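Long-range contact in bacterial transferase hexapeptide (Three repeats) family protein (Acinetobacter baumannii, PDB 4M9C), which probably acetylates a UDP-linked amino sugar in the biosynthesis of UDP-N,N'-diacetylbacillosamine: residues A[138-149]-A[156-167]. Residues are numbered along the deposited sequence; the frame is centred on the assembly and turned at random.
Sequences HDCVIGDYVTFA and GNIHIEDHAYIG
Phe-148 and Ile-160 reach into the interior from opposite directions: CD1 of Ile-160 ends at the edge of the phenyl ring, near its plane, 3.5 Å from CZ of Phe-148. Ile-166 runs alongside the same ring, its CG1 3.5 Å from CE2 of Phe-148, and Val-146 crosses Ile-160 at about a right angle, CG1 against CG2. These are two successive coils of the left-handed beta-helix, joined by parallel pairing at strands 141-142 with 158-160 and 147-148 with 165-166; the apolar side chains fill its core, where Phe-128 meets Phe-148 edge-to-face.

On the outer face the rings of the 156-167 coil are met by carbon atoms of the 138-149 coil. Val-141 lays CG2 over one face of the His-159 imidazole, 4.2 Å from its centroid, and water 1 joins NE2 of that ring to the carbonyl O of Asp-139. At the next corner Tyr-145 and His-163 point the same way with planes 16° apart but slid, so it is CB of Tyr-145 that sits over the imidazole face. CG of His-163 lies beside its backbone N (chi1 -76°), bringing the ring back to CB of Tyr-145; Ser-73 bonds its ND1. Beside it, OD2 of Asp-162 receives N of Asp-144 at 2.9 Å from above the carboxylate plane.

At the first corner, CA of Gly-156 packs over the His-138 face, while ND1 of His-138 donates to OD2 of Asp-139 at 2.7 Å. That bond helps to fix the ring's rotation, and with Lys-15 of the second subunit bound to OD1, the Asp-139 carboxylate ties the imidazole's orientation to the subunit interface.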
ATOM      1  N   HIS A 138     -13.479   6.241  -6.219  1.00 26.61           N
ATOM      2  CA  HIS A 138     -14.456   6.601  -7.257  1.00 28.52           C
ATOM      3  C   HIS A 138     -15.252   7.874  -6.958  1.00 28.10           C
ATOM      4  O   HIS A 138     -15.598   8.148  -5.807  1.00 28.50           O
ATOM      5  CB  HIS A 138     -15.441   5.442  -7.484  1.00 28.29           C
ATOM      6  CG  HIS A 138     -16.347   5.196  -6.320  1.00 23.58           C
ATOM      7  ND1 HIS A 138     -17.548   5.855  -6.160  1.00 32.67           N
ATOM      8  CD2 HIS A 138     -16.215   4.392  -5.240  1.00 27.40           C
ATOM      9  CE1 HIS A 138     -18.123   5.457  -5.040  1.00 29.43           C
ATOM     10  NE2 HIS A 138     -17.331   4.574  -4.457  1.00 33.61           N
ATOM     11  N   ASP A 139     -15.540   8.635  -8.010  1.00 25.52           N
ATOM     12  CA  ASP A 139     -16.437   9.784  -7.926  1.00 26.31           C
ATOM     13  C   ASP A 139     -15.910  10.918  -7.053  1.00 29.29           C
ATOM     14  O   ASP A 139     -16.680  11.640  -6.438  1.00 30.79           O
ATOM     15  CB  ASP A 139     -17.835   9.338  -7.475  1.00 25.18           C
ATOM     16  CG  ASP A 139     -18.475   8.369  -8.469  1.00 33.10           C
ATOM     17  OD1 ASP A 139     -18.656   8.752  -9.643  1.00 30.56           O
ATOM     18  OD2 ASP A 139     -18.755   7.212  -8.090  1.00 33.55           O
ATOM     19  N   CYS A 140     -14.598  11.088  -7.012  1.00 28.46           N
ATOM     20  CA  CYS A 140     -14.034  12.190  -6.245  1.00 31.04           C
ATOM     21  C   CYS A 140     -13.780  13.378  -7.152  1.00 30.61           C
ATOM     22  O   CYS A 140     -13.584  13.217  -8.350  1.00 26.26           O
ATOM     23  CB  CYS A 140     -12.735  11.774  -5.576  1.00 23.67           C
ATOM     24  SG  CYS A 140     -12.995  10.677  -4.221  1.00 28.11           S
ATOM     25  N   VAL A 141     -13.818  14.574  -6.577  1.00 28.22           N
ATOM     26  CA  VAL A 141     -13.421  15.764  -7.299  1.00 26.78           C
ATOM     27  C   VAL A 141     -12.327  16.422  -6.472  1.00 31.54           C
ATOM     28  O   VAL A 141     -12.499  16.688  -5.278  1.00 29.86           O
ATOM     29  CB  VAL A 141     -14.601  16.726  -7.523  1.00 29.69           C
ATOM     30  CG1 VAL A 141     -14.126  17.989  -8.234  1.00 31.19           C
ATOM     31  CG2 VAL A 141     -15.715  16.026  -8.319  1.00 26.39           C
ATOM     32  N   ILE A 142     -11.191  16.662  -7.108  1.00 30.69           N
ATOM     33  CA  ILE A 142     -10.032  17.183  -6.416  1.00 30.56           C
ATOM     34  C   ILE A 142      -9.565  18.436  -7.128  1.00 30.58           C
ATOM     35  O   ILE A 142      -9.402  18.430  -8.341  1.00 27.67           O
ATOM     36  CB  ILE A 142      -8.930  16.130  -6.368  1.00 30.44           C
ATOM     37  CG1 ILE A 142      -9.377  14.994  -5.444  1.00 31.20           C
ATOM     38  CG2 ILE A 142      -7.630  16.740  -5.879  1.00 28.21           C
ATOM     39  CD1 ILE A 142      -8.360  13.900  -5.306  1.00 38.26           C
ATOM     40  N   GLY A 143      -9.390  19.516  -6.369  1.00 30.49           N
ATOM     41  CA  GLY A 143      -9.084  20.821  -6.937  1.00 25.44           C
ATOM     42  C   GLY A 143      -7.624  20.997  -7.299  1.00 31.66           C
ATOM     43  O   GLY A 143      -6.930  20.017  -7.583  1.00 30.03           O
ATOM     44  N   ASP A 144      -7.158  22.249  -7.291  1.00 27.10           N
ATOM     45  CA  ASP A 144      -5.797  22.577  -7.715  1.00 27.56           C
ATOM     46  C   ASP A 144      -4.856  22.666  -6.525  1.00 25.89           C
ATOM     47  O   ASP A 144      -5.280  23.011  -5.431  1.00 26.28           O
ATOM     48  CB  ASP A 144      -5.769  23.920  -8.449  1.00 30.59           C
ATOM     49  CG  ASP A 144      -6.648  23.934  -9.674  1.00 32.25           C
ATOM     50  OD1 ASP A 144      -6.861  22.857 -10.265  1.00 34.69           O
ATOM     51  OD2 ASP A 144      -7.124  25.023 -10.049  1.00 36.91           O
ATOM     52  N   TYR A 145      -3.583  22.361  -6.762  1.00 23.16           N
ATOM     53  CA  TYR A 145      -2.537  22.460  -5.749  1.00 27.91           C
ATOM     54  C   TYR A 145      -2.849  21.661  -4.495  1.00 26.92           C
ATOM     55  O   TYR A 145      -2.581  22.105  -3.377  1.00 27.01           O
ATOM     56  CB  TYR A 145      -2.231  23.938  -5.425  1.00 26.56           C
ATOM     57  CG  TYR A 145      -1.799  24.689  -6.667  1.00 27.87           C
ATOM     58  CD1 TYR A 145      -0.525  24.513  -7.193  1.00 27.90           C
ATOM     59  CD2 TYR A 145      -2.673  25.534  -7.339  1.00 27.29           C
ATOM     60  CE1 TYR A 145      -0.121  25.169  -8.336  1.00 23.99           C
ATOM     61  CE2 TYR A 145      -2.277  26.205  -8.492  1.00 28.07           C
ATOM     62  CZ  TYR A 145      -1.001  26.011  -8.983  1.00 28.86           C
ATOM     63  OH  TYR A 145      -0.588  26.666 -10.118  1.00 30.69           O
ATOM     64  N   VAL A 146      -3.415  20.479  -4.699  1.00 27.09           N
ATOM     65  CA  VAL A 146      -3.706  19.563  -3.610  1.00 22.49           C
ATOM     66  C   VAL A 146      -2.543  18.592  -3.444  1.00 25.89           C
ATOM     67  O   VAL A 146      -1.931  18.144  -4.433  1.00 26.57           O
ATOM     68  CB  VAL A 146      -5.017  18.798  -3.874  1.00 26.00           C
ATOM     69  CG1 VAL A 146      -5.207  17.677  -2.863  1.00 24.13           C
ATOM     70  CG2 VAL A 146      -6.199  19.771  -3.842  1.00 27.35           C
ATOM     71  N   THR A 147      -2.234  18.273  -2.194  1.00 23.30           N
ATOM     72  CA  THR A 147      -1.115  17.408  -1.873  1.00 23.97           C
ATOM     73  C   THR A 147      -1.555  16.256  -0.996  1.00 24.69           C
ATOM     74  O   THR A 147      -2.154  16.471   0.060  1.00 25.43           O
ATOM     75  CB  THR A 147      -0.015  18.197  -1.132  1.00 26.18           C
ATOM     76  OG1 THR A 147       0.496  19.212  -1.997  1.00 25.11           O
ATOM     77  CG2 THR A 147       1.119  17.280  -0.725  1.00 26.66           C
ATOM     78  N   PHE A 148      -1.276  15.034  -1.445  1.00 25.43           N
ATOM     79  CA  PHE A 148      -1.509  13.825  -0.649  1.00 24.58           C
ATOM     80  C   PHE A 148      -0.151  13.351  -0.186  1.00 24.89           C
ATOM     81  O   PHE A 148       0.697  12.990  -1.011  1.00 23.16           O
ATOM     82  CB  PHE A 148      -2.135  12.689  -1.497  1.00 20.81           C
ATOM     83  CG  PHE A 148      -3.635  12.789  -1.674  1.00 23.64           C
ATOM     84  CD1 PHE A 148      -4.372  11.667  -2.005  1.00 23.24           C
ATOM     85  CD2 PHE A 148      -4.299  13.999  -1.530  1.00 24.97           C
ATOM     86  CE1 PHE A 148      -5.744  11.744  -2.181  1.00 28.41           C
ATOM     87  CE2 PHE A 148      -5.667  14.084  -1.714  1.00 25.62           C
ATOM     88  CZ  PHE A 148      -6.393  12.957  -2.036  1.00 29.27           C
ATOM     89  N   ALA A 149       0.060  13.345   1.123  1.00 22.94           N
ATOM     90  CA  ALA A 149       1.278  12.797   1.691  1.00 23.17           C
ATOM     91  C   ALA A 149       1.203  11.285   1.517  1.00 25.35           C
ATOM     92  O   ALA A 149       0.156  10.763   1.149  1.00 23.62           O
ATOM     93  CB  ALA A 149       1.377  13.168   3.172  1.00 24.59           C
ATOM     94  N   GLY A 156     -14.454   7.092  -1.625  1.00 27.41           N
ATOM     95  CA  GLY A 156     -15.408   7.538  -2.626  1.00 27.74           C
ATOM     96  C   GLY A 156     -16.233   8.770  -2.286  1.00 25.83           C
ATOM     97  O   GLY A 156     -16.522   9.039  -1.123  1.00 30.15           O
ATOM     98  N   ASN A 157     -16.627   9.501  -3.324  1.00 26.32           N
ATOM     99  CA  ASN A 157     -17.524  10.643  -3.194  1.00 28.49           C
ATOM    100  C   ASN A 157     -16.997  11.693  -2.234  1.00 30.31           C
ATOM    101  O   ASN A 157     -17.714  12.161  -1.345  1.00 28.96           O
ATOM    102  CB  ASN A 157     -18.932  10.200  -2.786  1.00 24.18           C
ATOM    103  CG  ASN A 157     -19.712   9.611  -3.949  1.00 32.97           C
ATOM    104  OD1 ASN A 157     -20.044  10.307  -4.920  1.00 31.49           O
ATOM    105  ND2 ASN A 157     -20.007   8.323  -3.859  1.00 30.95           N
ATOM    106  N   ILE A 158     -15.736  12.055  -2.421  1.00 28.22           N
ATOM    107  CA  ILE A 158     -15.114  13.085  -1.602  1.00 26.74           C
ATOM    108  C   ILE A 158     -14.714  14.235  -2.514  1.00 29.82           C
ATOM    109  O   ILE A 158     -14.219  14.013  -3.621  1.00 29.94           O
ATOM    110  CB  ILE A 158     -13.897  12.515  -0.859  1.00 26.83           C
ATOM    111  CG1 ILE A 158     -14.361  11.466   0.161  1.00 26.93           C
ATOM    112  CG2 ILE A 158     -13.082  13.635  -0.188  1.00 22.83           C
ATOM    113  CD1 ILE A 158     -13.247  10.611   0.740  1.00 23.95           C
ATOM    114  N   HIS A 159     -14.962  15.462  -2.070  1.00 29.15           N
ATOM    115  CA  HIS A 159     -14.513  16.634  -2.808  1.00 28.64           C
ATOM    116  C   HIS A 159     -13.448  17.336  -1.972  1.00 31.84           C
ATOM    117  O   HIS A 159     -13.711  17.788  -0.856  1.00 29.27           O
ATOM    118  CB  HIS A 159     -15.684  17.579  -3.119  1.00 32.60           C
ATOM    119  CG  HIS A 159     -16.753  16.963  -3.973  1.00 38.49           C
ATOM    120  ND1 HIS A 159     -17.870  17.658  -4.389  1.00 40.42           N
ATOM    121  CD2 HIS A 159     -16.872  15.718  -4.494  1.00 37.06           C
ATOM    122  CE1 HIS A 159     -18.628  16.870  -5.131  1.00 42.58           C
ATOM    123  NE2 HIS A 159     -18.045  15.687  -5.210  1.00 40.56           N
ATOM    124  N   ILE A 160     -12.233  17.378  -2.498  1.00 30.84           N
ATOM    125  CA  ILE A 160     -11.114  18.015  -1.813  1.00 31.74           C
ATOM    126  C   ILE A 160     -10.793  19.296  -2.565  1.00 32.91           C
ATOM    127  O   ILE A 160     -10.390  19.257  -3.719  1.00 29.69           O
ATOM    128  CB  ILE A 160      -9.888  17.086  -1.775  1.00 29.88           C
ATOM    129  CG1 ILE A 160     -10.234  15.815  -0.985  1.00 26.84           C
ATOM    130  CG2 ILE A 160      -8.698  17.788  -1.155  1.00 28.68           C
ATOM    131  CD1 ILE A 160      -9.123  14.799  -0.922  1.00 28.45           C
ATOM    132  N   GLU A 161     -11.010  20.436  -1.921  1.00 29.27           N
ATOM    133  CA  GLU A 161     -10.900  21.715  -2.613  1.00 30.28           C
ATOM    134  C   GLU A 161      -9.458  22.228  -2.670  1.00 30.50           C
ATOM    135  O   GLU A 161      -8.569  21.635  -2.068  1.00 27.75           O
ATOM    136  CB  GLU A 161     -11.853  22.733  -1.968  1.00 37.73           C
ATOM    137  CG  GLU A 161     -13.315  22.329  -2.144  1.00 35.29           C
ATOM    138  CD  GLU A 161     -14.267  23.174  -1.324  1.00 44.66           C
ATOM    139  OE1 GLU A 161     -13.795  24.013  -0.531  1.00 50.48           O
ATOM    140  OE2 GLU A 161     -15.496  22.997  -1.472  1.00 58.07           O
ATOM    141  N   ASP A 162      -9.236  23.313  -3.413  1.00 30.63           N
ATOM    142  CA  ASP A 162      -7.895  23.858  -3.637  1.00 28.86           C
ATOM    143  C   ASP A 162      -7.000  23.890  -2.408  1.00 28.98           C
ATOM    144  O   ASP A 162      -7.450  24.201  -1.307  1.00 33.79           O
ATOM    145  CB  ASP A 162      -7.980  25.279  -4.206  1.00 31.82           C
ATOM    146  CG  ASP A 162      -8.571  25.320  -5.603  1.00 35.11           C
ATOM    147  OD1 ASP A 162      -8.637  26.430  -6.174  1.00 40.93           O
ATOM    148  OD2 ASP A 162      -8.948  24.250  -6.145  1.00 34.18           O
ATOM    149  N   HIS A 163      -5.724  23.570  -2.609  1.00 25.28           N
ATOM    150  CA  HIS A 163      -4.694  23.793  -1.591  1.00 26.58           C
ATOM    151  C   HIS A 163      -4.813  22.961  -0.317  1.00 28.09           C
ATOM    152  O   HIS A 163      -4.071  23.181   0.632  1.00 29.09           O
ATOM    153  CB  HIS A 163      -4.578  25.294  -1.255  1.00 27.15           C
ATOM    154  CG  HIS A 163      -3.858  26.076  -2.309  1.00 30.22           C
ATOM    155  ND1 HIS A 163      -2.485  26.053  -2.439  1.00 30.36           N
ATOM    156  CD2 HIS A 163      -4.318  26.864  -3.309  1.00 30.02           C
ATOM    157  CE1 HIS A 163      -2.129  26.811  -3.462  1.00 28.48           C
ATOM    158  NE2 HIS A 163      -3.221  27.322  -4.002  1.00 28.46           N
ATOM    159  N   ALA A 164      -5.731  22.002  -0.287  1.00 26.66           N
ATOM    160  CA  ALA A 164      -5.813  21.111   0.864  1.00 24.33           C
ATOM    161  C   ALA A 164      -4.571  20.205   0.946  1.00 26.32           C
ATOM    162  O   ALA A 164      -3.966  19.875  -0.069  1.00 27.32           O
ATOM    163  CB  ALA A 164      -7.069  20.295   0.798  1.00 24.24           C
ATOM    164  N   TYR A 165      -4.185  19.829   2.161  1.00 25.66           N
ATOM    165  CA  TYR A 165      -3.074  18.899   2.377  1.00 24.64           C
ATOM    166  C   TYR A 165      -3.606  17.710   3.174  1.00 24.76           C
ATOM    167  O   TYR A 165      -4.138  17.890   4.264  1.00 28.73           O
ATOM    168  CB  TYR A 165      -1.932  19.581   3.151  1.00 28.52           C
ATOM    169  CG  TYR A 165      -0.791  18.653   3.556  1.00 27.43           C
ATOM    170  CD1 TYR A 165      -0.819  17.972   4.766  1.00 26.97           C
ATOM    171  CD2 TYR A 165       0.311  18.463   2.725  1.00 28.23           C
ATOM    172  CE1 TYR A 165       0.211  17.127   5.137  1.00 24.69           C
ATOM    173  CE2 TYR A 165       1.358  17.620   3.094  1.00 27.80           C
ATOM    174  CZ  TYR A 165       1.301  16.957   4.301  1.00 29.87           C
ATOM    175  OH  TYR A 165       2.325  16.114   4.682  1.00 29.71           O
ATOM    176  N   ILE A 166      -3.482  16.506   2.623  1.00 23.69           N
ATOM    177  CA  ILE A 166      -3.891  15.295   3.327  1.00 24.88           C
ATOM    178  C   ILE A 166      -2.664  14.598   3.893  1.00 25.59           C
ATOM    179  O   ILE A 166      -1.808  14.122   3.144  1.00 26.44           O
ATOM    180  CB  ILE A 166      -4.672  14.328   2.412  1.00 22.51           C
ATOM    181  CG1 ILE A 166      -5.737  15.093   1.620  1.00 23.41           C
ATOM    182  CG2 ILE A 166      -5.309  13.214   3.243  1.00 23.54           C
ATOM    183  CD1 ILE A 166      -6.755  15.845   2.499  1.00 23.31           C
ATOM    184  N   GLY A 167      -2.597  14.528   5.220  1.00 25.07           N
ATOM    185  CA  GLY A 167      -1.403  14.078   5.912  1.00 25.30           C
ATOM    186  C   GLY A 167      -1.096  12.601   5.778  1.00 25.58           C
ATOM    187  O   GLY A 167      -1.932  11.814   5.334  1.00 24.06           O
TER
HETATM  188  O   HOH W   1     -18.686  13.574  -6.731  1.00 41.39           O
HETATM  189  O   HOH W   2      -1.458  21.139  -0.359  1.00 36.39           O